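Local coordinates for protein CRISPR system Cmr subunit Cmr1-1 (Pyrococcus furiosus, PDB 4W8Z) that binds RNA and, together with Cmr6, caps the type III-B Cmr ribonucleoprotein complex of CRISPR antiviral defence, at residues K235-W238 and E239-Q243; K257-Q260 and R261-G265; V289-G293 and K294-R298; W319-L322 and S323-W327. One frame throughout, in Å; residues are numbered along the deposited sequence.

Contact 1. Residues K235-W238 and E239-Q243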
loop_
_atom_site.group_PDB
_atom_site.type_symbol
_atom_site.label_atom_id
_atom_site.label_comp_id
_atom_site.label_asym_id
_atom_site.label_seq_id
_atom_site.Cartn_x
_atom_site.Cartn_y
_atom_site.Cartn_z
ATOM N N LYS A 235 -19.933 7.746 -4.544
ATOM C CA LYS A 235 -21.108 7.654 -3.683
ATOM C C LYS A 235 -20.746 6.967 -2.378
ATOM O O LYS A 235 -21.079 7.438 -1.292
ATOM C CB LYS A 235 -22.234 6.885 -4.376
ATOM C CG LYS A 235 -23.174 7.726 -5.214
ATOM C CD LYS A 235 -24.399 6.909 -5.584
ATOM C CE LYS A 235 -25.032 6.295 -4.341
ATOM N NZ LYS A 235 -26.120 5.336 -4.673
ATOM N N ASN A 236 -20.054 5.842 -2.506
ATOM C CA ASN A 236 -19.640 5.041 -1.369
ATOM C C ASN A 236 -18.360 4.301 -1.716
ATOM O O ASN A 236 -17.862 4.414 -2.836
ATOM C CB ASN A 236 -20.741 4.057 -0.974
ATOM C CG ASN A 236 -21.261 3.268 -2.157
ATOM O OD1 ASN A 236 -20.551 2.442 -2.722
ATOM N ND2 ASN A 236 -22.506 3.514 -2.535
ATOM N N THR A 237 -17.836 3.539 -0.763
ATOM C CA THR A 237 -16.583 2.825 -0.964
ATOM C C THR A 237 -16.712 1.791 -2.076
ATOM O O THR A 237 -15.849 1.699 -2.947
ATOM C CB THR A 237 -16.116 2.131 0.328
ATOM O OG1 THR A 237 -16.042 3.093 1.386
ATOM C CG2 THR A 237 -14.748 1.493 0.132
ATOM N N TRP A 238 -17.796 1.027 -2.046
ATOM C CA TRP A 238 -18.004 -0.039 -3.018
ATOM C C TRP A 238 -18.003 0.483 -4.454
ATOM O O TRP A 238 -17.559 -0.210 -5.368
ATOM C CB TRP A 238 -19.315 -0.778 -2.733
ATOM C CG TRP A 238 -19.274 -1.687 -1.539
ATOM C CD1 TRP A 238 -19.998 -1.563 -0.389
ATOM C CD2 TRP A 238 -18.471 -2.867 -1.381
ATOM N NE1 TRP A 238 -19.699 -2.591 0.474
ATOM C CE2 TRP A 238 -18.764 -3.404 -0.112
ATOM C CE3 TRP A 238 -17.537 -3.523 -2.190
ATOM C CZ2 TRP A 238 -18.154 -4.563 0.366
ATOM C CZ3 TRP A 238 -16.932 -4.673 -1.713
ATOM C CH2 TRP A 238 -17.243 -5.180 -0.448
ATOM N N GLU A 239 -18.494 1.703 -4.648
ATOM C CA GLU A 239 -18.532 2.296 -5.979
ATOM C C GLU A 239 -17.118 2.549 -6.486
ATOM O O GLU A 239 -16.818 2.319 -7.658
ATOM C CB GLU A 239 -19.332 3.601 -5.978
ATOM C CG GLU A 239 -19.714 4.077 -7.375
ATOM C CD GLU A 239 -20.187 5.518 -7.396
ATOM O OE1 GLU A 239 -19.402 6.407 -7.006
ATOM O OE2 GLU A 239 -21.344 5.761 -7.802
ATOM N N VAL A 240 -16.253 3.019 -5.594
ATOM C CA VAL A 240 -14.849 3.246 -5.916
ATOM C C VAL A 240 -14.155 1.937 -6.281
ATOM O O VAL A 240 -13.475 1.847 -7.302
ATOM C CB VAL A 240 -14.106 3.912 -4.744
ATOM C CG1 VAL A 240 -12.599 3.858 -4.959
ATOM C CG2 VAL A 240 -14.584 5.346 -4.567
ATOM N N LEU A 241 -14.339 0.923 -5.440
ATOM C CA LEU A 241 -13.792 -0.404 -5.698
ATOM C C LEU A 241 -14.291 -0.967 -7.028
ATOM O O LEU A 241 -13.541 -1.620 -7.754
ATOM C CB LEU A 241 -14.148 -1.357 -4.555
ATOM C CG LEU A 241 -13.336 -1.198 -3.269
ATOM C CD1 LEU A 241 -13.933 -2.015 -2.141
ATOM C CD2 LEU A 241 -11.888 -1.597 -3.508
ATOM N N ALA A 242 -15.551 -0.700 -7.350
ATOM C CA ALA A 242 -16.133 -1.181 -8.597
ATOM C C ALA A 242 -15.483 -0.519 -9.807
ATOM O O ALA A 242 -15.352 -1.140 -10.861
ATOM C CB ALA A 242 -17.638 -0.945 -8.610
ATOM N N GLN A 243 -15.079 0.738 -9.656
ATOM C CA GLN A 243 -14.381 1.439 -10.730
ATOM C C GLN A 243 -13.037 0.779 -11.017
ATOM O O GLN A 243 -12.668 0.576 -12.175
ATOM C CB GLN A 243 -14.186 2.917 -10.383
ATOM C CG GLN A 243 -15.358 3.805 -10.774
ATOM C CD GLN A 243 -15.514 3.932 -12.283
ATOM O OE1 GLN A 243 -14.568 3.693 -13.040
ATOM N NE2 GLN A 243 -16.711 4.309 -12.726
#
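Asn236 caps the start of helix 237-264 by bonding to Glu239. Its OD1 accepts from the backbone N of Glu239 at 2.9 Å, an N-cap bond with an angle of 141° at the hydrogen. The donor lies tilted from the amide carbonyl plane. CG of Asn236 sits between the backbone N and the carbonyl carbon (chi1 50°), and this folds OD1 back over the first turn. Separately, the Glu239 side chain takes the N-H of Lys235, the residue before the cap. Its CG is anti to the backbone N (chi1 -165°), and OE1 accepts from Lys235 N at 2.9 Å, from above the carboxylate plane. The charged end of Lys235 stays apart, with NZ 5.7 Å from OE2 of Glu239. Asn236 O receives weak bonds from Glu239 N and Val240 N. Regular helical bonding follows: Leu241 N to Thr237 O is 3.0 Å, and Ala242 N to Trp238 O is 2.9 Å. On the flank, CD1 of Leu241 meets CE3 of the Trp238 ring obliquely at 3.9 Å. Lys99 makes a cation-pi contact with that ring. Thr237 and Val240 rest on Val288 of strand 284-291, setting the helix start against the C-terminal sheet.

Contact 2. Residues K257-Q260 and R261-G265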
loop_
_atom_site.group_PDB
_atom_site.type_symbol
_atom_site.label_atom_id
_atom_site.label_comp_id
_atom_site.label_asym_id
_atom_site.label_seq_id
_atom_site.Cartn_x
_atom_site.Cartn_y
_atom_site.Cartn_z
ATOM N N LYS A 257 -4.210 -10.819 -24.253
ATOM C CA LYS A 257 -4.001 -10.812 -25.693
ATOM C C LYS A 257 -2.563 -10.432 -26.040
ATOM O O LYS A 257 -1.955 -11.015 -26.938
ATOM C CB LYS A 257 -4.979 -9.852 -26.377
ATOM C CG LYS A 257 -6.405 -10.370 -26.486
ATOM C CD LYS A 257 -6.922 -10.207 -27.905
ATOM C CE LYS A 257 -7.312 -8.767 -28.206
ATOM N NZ LYS A 257 -8.766 -8.538 -27.958
ATOM N N LYS A 258 -2.023 -9.462 -25.309
ATOM C CA LYS A 258 -0.684 -8.952 -25.576
ATOM C C LYS A 258 0.379 -10.023 -25.369
ATOM O O LYS A 258 1.281 -10.186 -26.192
ATOM C CB LYS A 258 -0.385 -7.741 -24.688
ATOM C CG LYS A 258 0.976 -7.112 -24.934
ATOM C CD LYS A 258 1.070 -5.722 -24.332
ATOM C CE LYS A 258 1.718 -5.730 -22.964
ATOM N NZ LYS A 258 1.964 -4.337 -22.479
ATOM N N TYR A 259 0.268 -10.763 -24.275
ATOM C CA TYR A 259 1.310 -11.714 -23.929
ATOM C C TYR A 259 1.136 -13.048 -24.626
ATOM O O TYR A 259 2.081 -13.832 -24.706
ATOM C CB TYR A 259 1.377 -11.887 -22.414
ATOM C CG TYR A 259 2.230 -10.814 -21.797
ATOM C CD1 TYR A 259 3.611 -10.892 -21.866
ATOM C CD2 TYR A 259 1.662 -9.706 -21.188
ATOM C CE1 TYR A 259 4.406 -9.913 -21.330
ATOM C CE2 TYR A 259 2.452 -8.715 -20.644
ATOM C CZ TYR A 259 3.824 -8.826 -20.721
ATOM O OH TYR A 259 4.628 -7.852 -20.189
ATOM N N GLN A 260 -0.059 -13.299 -25.149
ATOM C CA GLN A 260 -0.255 -14.441 -26.029
ATOM C C GLN A 260 0.551 -14.202 -27.298
ATOM O O GLN A 260 1.194 -15.113 -27.814
ATOM C CB GLN A 260 -1.737 -14.660 -26.348
ATOM C CG GLN A 260 -2.429 -15.640 -25.408
ATOM C CD GLN A 260 -3.953 -15.561 -25.469
ATOM O OE1 GLN A 260 -4.524 -14.788 -26.245
ATOM N NE2 GLN A 260 -4.619 -16.363 -24.639
ATOM N N ARG A 261 0.532 -12.962 -27.781
ATOM C CA ARG A 261 1.325 -12.580 -28.946
ATOM C C ARG A 261 2.813 -12.684 -28.654
ATOM O O ARG A 261 3.528 -13.446 -29.297
ATOM C CB ARG A 261 1.000 -11.151 -29.392
ATOM C CG ARG A 261 -0.267 -11.001 -30.211
ATOM C CD ARG A 261 -0.528 -9.541 -30.556
ATOM N NE ARG A 261 -1.920 -9.177 -30.296
ATOM C CZ ARG A 261 -2.311 -8.247 -29.428
ATOM N NH1 ARG A 261 -3.606 -8.000 -29.264
ATOM N NH2 ARG A 261 -1.414 -7.558 -28.732
ATOM N N ILE A 262 3.262 -11.900 -27.679
ATOM C CA ILE A 262 4.678 -11.781 -27.349
ATOM C C ILE A 262 5.357 -13.122 -27.063
ATOM O O ILE A 262 6.402 -13.427 -27.637
ATOM C CB ILE A 262 4.879 -10.859 -26.129
ATOM C CG1 ILE A 262 4.417 -9.436 -26.454
ATOM C CG2 ILE A 262 6.333 -10.876 -25.678
ATOM C CD1 ILE A 262 4.403 -8.507 -25.256
ATOM N N ILE A 263 4.755 -13.917 -26.183
ATOM C CA ILE A 263 5.378 -15.151 -25.720
ATOM C C ILE A 263 5.180 -16.323 -26.680
ATOM O O ILE A 263 6.111 -17.090 -26.922
ATOM C CB ILE A 263 4.841 -15.551 -24.325
ATOM C CG1 ILE A 263 5.130 -14.445 -23.308
ATOM C CG2 ILE A 263 5.459 -16.861 -23.859
ATOM C CD1 ILE A 263 4.609 -14.739 -21.925
ATOM N N PHE A 264 3.981 -16.455 -27.241
ATOM C CA PHE A 264 3.638 -17.650 -28.016
ATOM C C PHE A 264 3.297 -17.396 -29.488
ATOM O O PHE A 264 2.969 -18.333 -30.220
ATOM C CB PHE A 264 2.467 -18.378 -27.349
ATOM C CG PHE A 264 2.773 -18.882 -25.971
ATOM C CD1 PHE A 264 3.588 -19.985 -25.790
ATOM C CD2 PHE A 264 2.237 -18.261 -24.854
ATOM C CE1 PHE A 264 3.870 -20.457 -24.521
ATOM C CE2 PHE A 264 2.511 -18.731 -23.581
ATOM C CZ PHE A 264 3.331 -19.829 -23.414
ATOM N N GLY A 265 3.374 -16.142 -29.925
ATOM C CA GLY A 265 3.063 -15.805 -31.303
ATOM C C GLY A 265 4.245 -15.973 -32.243
ATOM O O GLY A 265 5.110 -16.822 -32.027
#
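Tyr259 and Ile262 lie side by side, their side chains pointing the same way. CD1 of Ile262 comes over one face of the phenol ring, toward its rim, 4.2 Å from CE1 of Tyr259. Ile263 takes a different line. It crosses the tyrosine obliquely, and its CD1 stands 4.0 Å from Tyr259 CD1. The ring thus meets the ends of two isoleucines three and four residues further on. Its hydroxyl is bonded to Glu310, and Trp319 packs edge-to-face with the ring. Lys258 also runs alongside Ile262, with its CG 3.7 Å from the isoleucine CD1. CG of Lys258 is anti to the backbone N (chi1 -178°), which lays the start of the chain along that branch.

Arg261 folds back over the preceding turn. The bend at chi3 (-133°) sets the guanidinium with one face over Lys257 O, which lies 3.7 Å from CZ of Arg261. The aliphatic part of Lys257 passes it obliquely, with CB 3.7 Å from Arg261 NH1. The like-charged ends stay apart, NZ of Lys257 being 5.3 Å from NH1.

Backbone bonds from Arg261 N through Phe264 N run to the carbonyls four residues earlier. Gly265 is the first residue to leave helical angles. This is i to i+3 and i to i+4 packing in the last turns of an alpha helix, here the exposed C-terminal end of helix 237-264.

Contact 3. Residues V289-G293 and K294-R298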
loop_
_atom_site.group_PDB
_atom_site.type_symbol
_atom_site.label_atom_id
_atom_site.label_comp_id
_atom_site.label_asym_id
_atom_site.label_seq_id
_atom_site.Cartn_x
_atom_site.Cartn_y
_atom_site.Cartn_z
ATOM N N VAL A 289 -8.836 6.012 0.002
ATOM C CA VAL A 289 -8.513 7.013 1.004
ATOM C C VAL A 289 -9.755 7.854 1.301
ATOM O O VAL A 289 -10.552 8.143 0.405
ATOM C CB VAL A 289 -7.334 7.918 0.547
ATOM C CG1 VAL A 289 -7.692 8.690 -0.726
ATOM C CG2 VAL A 289 -6.893 8.867 1.667
ATOM N N GLU A 290 -9.933 8.225 2.563
ATOM C CA GLU A 290 -11.040 9.097 2.935
ATOM C C GLU A 290 -10.581 10.551 3.033
ATOM O O GLU A 290 -9.669 10.881 3.794
ATOM C CB GLU A 290 -11.660 8.640 4.254
ATOM C CG GLU A 290 -12.846 9.478 4.695
ATOM C CD GLU A 290 -13.626 8.827 5.821
ATOM O OE1 GLU A 290 -13.864 7.600 5.744
ATOM O OE2 GLU A 290 -13.990 9.537 6.784
ATOM N N ILE A 291 -11.212 11.410 2.237
ATOM C CA ILE A 291 -10.910 12.838 2.237
ATOM C C ILE A 291 -12.192 13.641 2.415
ATOM O O ILE A 291 -13.117 13.529 1.608
ATOM C CB ILE A 291 -10.212 13.283 0.931
ATOM C CG1 ILE A 291 -9.059 12.339 0.586
ATOM C CG2 ILE A 291 -9.710 14.709 1.057
ATOM C CD1 ILE A 291 -8.419 12.615 -0.756
ATOM N N GLY A 292 -12.255 14.441 3.473
ATOM C CA GLY A 292 -13.444 15.222 3.752
ATOM C C GLY A 292 -14.662 14.348 4.003
ATOM O O GLY A 292 -15.786 14.727 3.682
ATOM N N GLY A 293 -14.439 13.168 4.571
ATOM C CA GLY A 293 -15.527 12.258 4.882
ATOM C C GLY A 293 -16.120 11.566 3.668
ATOM O O GLY A 293 -17.223 11.023 3.735
ATOM N N LYS A 294 -15.390 11.585 2.556
ATOM C CA LYS A 294 -15.848 10.936 1.331
ATOM C C LYS A 294 -14.760 10.028 0.753
ATOM O O LYS A 294 -13.572 10.323 0.881
ATOM C CB LYS A 294 -16.280 11.983 0.300
ATOM C CG LYS A 294 -17.480 12.813 0.727
ATOM C CD LYS A 294 -17.802 13.891 -0.294
ATOM C CE LYS A 294 -18.936 14.780 0.188
ATOM N NZ LYS A 294 -19.228 15.880 -0.769
ATOM N N PRO A 295 -15.167 8.912 0.126
ATOM C CA PRO A 295 -14.212 7.928 -0.395
ATOM C C PRO A 295 -13.601 8.311 -1.743
ATOM O O PRO A 295 -14.318 8.677 -2.674
ATOM C CB PRO A 295 -15.062 6.663 -0.525
ATOM C CG PRO A 295 -16.436 7.167 -0.773
ATOM C CD PRO A 295 -16.558 8.443 0.010
ATOM N N TYR A 296 -12.280 8.218 -1.831
ATOM C CA TYR A 296 -11.558 8.445 -3.077
ATOM C C TYR A 296 -10.740 7.212 -3.437
ATOM O O TYR A 296 -10.266 6.496 -2.556
ATOM C CB TYR A 296 -10.622 9.647 -2.960
ATOM C CG TYR A 296 -11.288 11.002 -2.913
ATOM C CD1 TYR A 296 -12.026 11.401 -1.807
ATOM C CD2 TYR A 296 -11.138 11.900 -3.960
ATOM C CE1 TYR A 296 -12.619 12.643 -1.760
ATOM C CE2 TYR A 296 -11.722 13.146 -3.919
ATOM C CZ TYR A 296 -12.462 13.511 -2.819
ATOM O OH TYR A 296 -13.049 14.754 -2.778
ATOM N N GLY A 297 -10.558 6.966 -4.729
ATOM C CA GLY A 297 -9.625 5.942 -5.157
ATOM C C GLY A 297 -8.215 6.469 -4.970
ATOM O O GLY A 297 -7.931 7.609 -5.321
ATOM N N ARG A 298 -7.330 5.660 -4.399
ATOM C CA ARG A 298 -5.949 6.085 -4.206
ATOM C C ARG A 298 -4.990 5.213 -5.001
ATOM O O ARG A 298 -5.043 3.990 -4.916
ATOM C CB ARG A 298 -5.574 6.051 -2.725
ATOM C CG ARG A 298 -4.147 6.483 -2.440
ATOM C CD ARG A 298 -3.850 6.450 -0.956
ATOM N NE ARG A 298 -3.992 5.102 -0.410
ATOM C CZ ARG A 298 -4.550 4.828 0.765
ATOM N NH1 ARG A 298 -5.014 5.810 1.526
ATOM N NH2 ARG A 298 -4.638 3.571 1.179
#
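Val289 and Tyr296 form a hydrogen-bonded antiparallel pair. Tyr296 N donates to Val289 O at 2.8 Å, and Val289 N donates to Tyr296 O at 3.0 Å. Ile291 and Lys294 make the second such pair, with Ile291 N to Lys294 O at 2.9 Å. Its return bond, Lys294 N to Ile291 O, comes from well above the carbonyl plane. It closes a type I' turn, whose positive phi angles at Gly292 and Gly293 suit residues without a side chain. Between the pairs, Glu290 faces Pro295, which has no N-H, in a non-hydrogen-bonded pair. Here CA of Glu290 makes a CH...O contact with Lys294 O.

Val289, Ile291 and Tyr296 cluster on one face. Lys294 starts from it too, but its end leads away. Ile291 crosses the tyrosine at about a right angle. Its CD1 makes a CH-pi contact, 4.1 Å from the ring centroid and 17° off the normal. Val289 CG1 touches Tyr296 CB at 3.8 Å. Arg298 bends at chi3 (61°), and its guanidinium end packs against Val289.

The charged interaction is on the other face, where Glu290 makes a salt bridge with Lys167. The chemistry implies a hairpin held by its backbone ladder, with an apolar cluster on one face and a charged link to strand 166-172.

Contact 4. Residues W319-L322 and S323-W327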
loop_
_atom_site.group_PDB
_atom_site.type_symbol
_atom_site.label_atom_id
_atom_site.label_comp_id
_atom_site.label_asym_id
_atom_site.label_seq_id
_atom_site.Cartn_x
_atom_site.Cartn_y
_atom_site.Cartn_z
ATOM N N TRP A 319 -0.463 -11.691 -11.870
ATOM C CA TRP A 319 0.619 -10.781 -12.232
ATOM C C TRP A 319 0.395 -9.408 -11.604
ATOM O O TRP A 319 -0.735 -8.923 -11.551
ATOM C CB TRP A 319 0.737 -10.664 -13.754
ATOM C CG TRP A 319 1.319 -11.888 -14.413
ATOM C CD1 TRP A 319 1.489 -13.125 -13.850
ATOM C CD2 TRP A 319 1.815 -11.990 -15.755
ATOM N NE1 TRP A 319 2.050 -13.987 -14.760
ATOM C CE2 TRP A 319 2.264 -13.315 -15.936
ATOM C CE3 TRP A 319 1.918 -11.092 -16.824
ATOM C CZ2 TRP A 319 2.816 -13.759 -17.137
ATOM C CZ3 TRP A 319 2.473 -11.533 -18.012
ATOM C CH2 TRP A 319 2.909 -12.854 -18.161
ATOM N N ASN A 320 1.466 -8.793 -11.113
ATOM C CA ASN A 320 1.394 -7.445 -10.554
ATOM C C ASN A 320 0.760 -6.437 -11.503
ATOM O O ASN A 320 0.939 -6.516 -12.721
ATOM C CB ASN A 320 2.787 -6.946 -10.171
ATOM C CG ASN A 320 3.354 -7.660 -8.971
ATOM O OD1 ASN A 320 2.622 -8.276 -8.198
ATOM N ND2 ASN A 320 4.666 -7.568 -8.794
ATOM N N VAL A 321 0.029 -5.482 -10.939
ATOM C CA VAL A 321 -0.504 -4.369 -11.715
ATOM C C VAL A 321 0.561 -3.278 -11.836
ATOM O O VAL A 321 1.105 -2.824 -10.831
ATOM C CB VAL A 321 -1.780 -3.796 -11.076
ATOM C CG1 VAL A 321 -2.257 -2.575 -11.839
ATOM C CG2 VAL A 321 -2.868 -4.861 -11.033
ATOM N N LEU A 322 0.868 -2.871 -13.064
ATOM C CA LEU A 322 1.947 -1.917 -13.298
ATOM C C LEU A 322 1.422 -0.538 -13.652
ATOM O O LEU A 322 0.216 -0.333 -13.775
ATOM C CB LEU A 322 2.872 -2.413 -14.406
ATOM C CG LEU A 322 3.510 -3.787 -14.200
ATOM C CD1 LEU A 322 4.492 -4.057 -15.325
ATOM C CD2 LEU A 322 4.192 -3.878 -12.832
ATOM N N SER A 323 2.337 0.406 -13.831
ATOM C CA SER A 323 1.968 1.808 -13.965
ATOM C C SER A 323 1.220 2.126 -15.254
ATOM O O SER A 323 0.586 3.171 -15.357
ATOM C CB SER A 323 3.212 2.678 -13.877
ATOM O OG SER A 323 4.076 2.392 -14.960
ATOM N N ASN A 324 1.277 1.237 -16.238
ATOM C CA ASN A 324 0.536 1.471 -17.476
ATOM C C ASN A 324 -0.965 1.231 -17.297
ATOM O O ASN A 324 -1.742 1.346 -18.248
ATOM C CB ASN A 324 1.083 0.598 -18.606
ATOM C CG ASN A 324 1.032 -0.879 -18.285
ATOM O OD1 ASN A 324 0.961 -1.278 -17.129
ATOM N ND2 ASN A 324 1.081 -1.700 -19.317
ATOM N N PHE A 325 -1.361 0.898 -16.072
ATOM C CA PHE A 325 -2.758 0.683 -15.721
ATOM C C PHE A 325 -3.490 2.009 -15.506
ATOM O O PHE A 325 -4.721 2.055 -15.509
ATOM C CB PHE A 325 -2.844 -0.198 -14.470
ATOM C CG PHE A 325 -4.193 -0.204 -13.801
ATOM C CD1 PHE A 325 -5.281 -0.816 -14.398
ATOM C CD2 PHE A 325 -4.364 0.386 -12.557
ATOM C CE1 PHE A 325 -6.519 -0.831 -13.773
ATOM C CE2 PHE A 325 -5.598 0.376 -11.929
ATOM C CZ PHE A 325 -6.676 -0.236 -12.537
ATOM N N ASP A 326 -2.737 3.094 -15.348
ATOM C CA ASP A 326 -3.343 4.382 -15.015
ATOM C C ASP A 326 -4.228 4.932 -16.132
ATOM O O ASP A 326 -5.176 5.665 -15.860
ATOM C CB ASP A 326 -2.269 5.413 -14.650
ATOM C CG ASP A 326 -1.157 5.497 -15.676
ATOM O OD1 ASP A 326 -1.360 5.063 -16.834
ATOM O OD2 ASP A 326 -0.067 5.990 -15.316
ATOM N N TRP A 327 -3.923 4.589 -17.382
ATOM C CA TRP A 327 -4.764 5.007 -18.503
ATOM C C TRP A 327 -6.198 4.526 -18.310
ATOM O O TRP A 327 -7.149 5.235 -18.626
ATOM C CB TRP A 327 -4.225 4.480 -19.837
ATOM C CG TRP A 327 -5.274 4.492 -20.917
ATOM C CD1 TRP A 327 -6.074 3.451 -21.301
ATOM C CD2 TRP A 327 -5.659 5.610 -21.728
ATOM N NE1 TRP A 327 -6.926 3.852 -22.306
ATOM C CE2 TRP A 327 -6.692 5.170 -22.585
ATOM C CE3 TRP A 327 -5.227 6.936 -21.816
ATOM C CZ2 TRP A 327 -7.295 6.010 -23.517
ATOM C CZ3 TRP A 327 -5.830 7.769 -22.742
ATOM C CH2 TRP A 327 -6.853 7.301 -23.582
#
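Phe325 has CG anti to its own N (chi1 165°), and Val321 has CG1 likewise placed (chi1 176°). These torsions bring the valine methyl against the root of the phenylalanine. CG1 of Val321 lies 3.6 Å from Phe325 CB and equally near CG, approaching the ring obliquely. The two side chains also cross at a slant. The side chain of Asn324 turns back to Leu322, where its OD1 lies 3.5 Å from CB.

A single backbone bond joins the two segments. Phe325 N donates to Leu322 O at 3.0 Å, with an angle of 151° at the hydrogen. The donor stands above the carbonyl plane. The link spans three residues and closes a turn of the short 3-10 segment around Ser323 to Phe325. A weak bond of 3.3 Å from Asp326 N to Ser323 O follows in the same spacing.

The polar groups are met from outside. The hydroxyl of Tyr251 bonds to both Asn324 OD1 and Leu322 N, so one residue of helix 237-264 ties the two segments together. The same tyrosine packs edge-to-face with Phe325. Asp326 forms a salt bridge with Lys301. Val321 pairs by backbone with Leu284, and its side chain touches Tyr248.

The arrangement is a short 3-10 turn in the loop between strand 294-302 and helix 327-330. Its buried side chains pack on the long helix 237-264 of the Cmr1-like C-terminal region, which is grouped with the RAMP and Cas5-like proteins.

How the contacts relate
Helix 237-264 connects the set. Contact 1 is its capped start and contact 2 its exposed end, with centres 33 Å apart. Contact 3 lies beside contact 1, their centres 11 Å apart. CG of Pro295 meets the backbone carbon C of Asn236 at 3.6 Å, and Val240 CG1 packs on Gly297 CA at the same distance. Contact 4 packs along the middle and far part of the helix. Trp319 CZ3 touches Tyr259 CD2 of contact 2 at 3.8 Å, although those centres are 18 Å apart. Contacts 1 and 4 do not touch; their nearest atoms are about 6 Å apart. All four belong to the Cmr1-like C-terminal region, here in the apo form.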